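PDB 3OV5: uncharacterized protein from Xanthomonas axonopodis pv. citri, which is the globular N0 domain of VirB7, a component of a type IV secretion system that probably acts at the outer membrane in protein transport. Local coordinates for residues 38-44 / 62-66. Numbering follows the deposited sequence. Where two conformers were deposited one is given.
Sequences YTLIGPV and VYAAQ
Tyr63 reaches from the C-terminal part of helix 52-63 to the loop 38-44 and donates a hydrogen bond to the backbone oxygen of Thr39. The distance from Tyr63 OH to Thr39 O is 2.7 Å. The bond bends at the acceptor: the C=O...OH angle is 128°, and the donor is tilted 19° from the carbonyl plane. Thr39 O lies at the edge of the Tyr63 ring, in its plane. Tyr38 CB approaches Tyr63 CE2 obliquely at 4.0 Å, and Val44 CG2 comes equally close to Tyr63 CE1.

Val62, one residue earlier, carries much of the apolar packing. Val62 CG1, anti to the backbone N, meets Ile41 CD1 at 3.5 Å. The two side chains run alongside in opposite senses, so that Ile41 CG1 also rests on Val62 CG1. Val44 CG2 sits against the same methyl from across. Pro43 CB packs on Val62 CG2 at 4.0 Å.

Tyr38 and Gln66 close the other end. Gln66 bends at its second torsion, its CG lies over one face of the Tyr38 ring, and the amide plane stands 78° from that ring. Gln66 NE2 is raised on the same side near the hydroxyl end, 3.2 Å from both Tyr38 CE1 and Tyr38 OH.

Leu15 of helix 15-24 touches Tyr63, and Met18 touches Leu40 and Val44. The contact thus joins the loop between strands 29-32 and 48-49 to the end of helix 52-63 within the N0-like fold. A directed bond to the main chain ties the loop at Thr39, while aliphatic packing of Ile41, Pro43 and Val44 on Val62 joins the turn that follows to the helix.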
# COMPACT_ATOMS: atom_id res chain seq x y z
N TYR A 38 3.66 10.20 0.53
CA TYR A 38 2.66 10.75 1.45
C TYR A 38 2.87 10.14 2.80
O TYR A 38 3.21 8.95 2.93
CB TYR A 38 1.23 10.41 1.00
CG TYR A 38 0.87 11.15 -0.23
CD1 TYR A 38 0.63 12.54 -0.18
CD2 TYR A 38 0.82 10.52 -1.46
CE1 TYR A 38 0.38 13.26 -1.30
CE2 TYR A 38 0.52 11.26 -2.59
CZ TYR A 38 0.32 12.62 -2.50
OH TYR A 38 0.03 13.36 -3.59
N THR A 39 2.63 10.91 3.85
CA THR A 39 2.63 10.34 5.17
C THR A 39 1.51 9.31 5.27
O THR A 39 0.50 9.37 4.56
CB THR A 39 2.55 11.40 6.24
OG1 THR A 39 3.05 10.84 7.45
CG2 THR A 39 1.17 11.84 6.46
N LEU A 40 1.67 8.37 6.20
CA LEU A 40 0.58 7.49 6.57
C LEU A 40 -0.45 8.28 7.36
O LEU A 40 -0.10 8.96 8.35
CB LEU A 40 1.11 6.33 7.43
CG LEU A 40 2.11 5.43 6.71
CD1 LEU A 40 2.69 4.37 7.64
CD2 LEU A 40 1.49 4.76 5.51
N ILE A 41 -1.71 8.17 6.98
CA ILE A 41 -2.79 8.81 7.73
C ILE A 41 -3.42 7.82 8.69
O ILE A 41 -3.31 6.60 8.52
CB ILE A 41 -3.83 9.47 6.79
CG1 ILE A 41 -4.44 8.47 5.81
CG2 ILE A 41 -3.15 10.59 6.05
CD1 ILE A 41 -5.68 9.07 5.12
N GLY A 42 -4.07 8.35 9.72
CA GLY A 42 -4.65 7.53 10.77
C GLY A 42 -5.36 6.26 10.33
O GLY A 42 -5.13 5.23 10.95
N PRO A 43 -6.23 6.30 9.31
CA PRO A 43 -6.96 5.10 8.88
C PRO A 43 -6.07 3.92 8.49
O PRO A 43 -6.55 2.78 8.50
CB PRO A 43 -7.81 5.61 7.68
CG PRO A 43 -7.90 7.02 7.83
CD PRO A 43 -6.76 7.52 8.66
N VAL A 44 -4.82 4.17 8.13
CA VAL A 44 -3.92 3.05 7.84
C VAL A 44 -3.74 2.15 9.07
O VAL A 44 -3.46 0.95 8.93
CB VAL A 44 -2.55 3.55 7.31
CG1 VAL A 44 -1.60 2.44 7.05
CG2 VAL A 44 -2.70 4.38 6.08
N VAL A 62 -8.03 3.94 1.52
CA VAL A 62 -7.58 5.05 2.36
C VAL A 62 -7.09 6.22 1.52
O VAL A 62 -7.31 7.38 1.90
CB VAL A 62 -6.49 4.56 3.33
CG1 VAL A 62 -5.84 5.71 4.04
CG2 VAL A 62 -7.07 3.56 4.34
N TYR A 63 -6.41 5.92 0.39
CA TYR A 63 -5.84 6.95 -0.46
C TYR A 63 -6.69 7.26 -1.70
O TYR A 63 -6.30 8.08 -2.53
CB TYR A 63 -4.37 6.61 -0.82
CG TYR A 63 -3.46 6.79 0.37
CD1 TYR A 63 -3.29 5.76 1.30
CD2 TYR A 63 -2.82 8.01 0.60
CE1 TYR A 63 -2.51 5.97 2.45
CE2 TYR A 63 -2.02 8.22 1.75
CZ TYR A 63 -1.89 7.18 2.66
OH TYR A 63 -1.16 7.33 3.84
N ALA A 64 -7.88 6.68 -1.80
CA ALA A 64 -8.74 6.88 -2.98
C ALA A 64 -9.13 8.33 -3.15
O ALA A 64 -9.23 8.81 -4.29
CB ALA A 64 -9.98 6.02 -2.90
N ALA A 65 -9.43 9.03 -2.04
CA ALA A 65 -9.90 10.42 -2.17
C ALA A 65 -8.78 11.35 -2.62
O ALA A 65 -9.08 12.46 -3.09
CB ALA A 65 -10.50 10.91 -0.86
N GLN A 66 -7.53 10.93 -2.50
CA GLN A 66 -6.37 11.61 -3.08
C GLN A 66 -6.16 11.27 -4.56
O GLN A 66 -5.27 11.81 -5.19
CB GLN A 66 -5.15 11.27 -2.20
CG GLN A 66 -3.85 11.96 -2.51
CD GLN A 66 -3.84 13.45 -2.25
OE1 GLN A 66 -4.86 14.10 -2.17
NE2 GLN A 66 -2.66 13.99 -2.07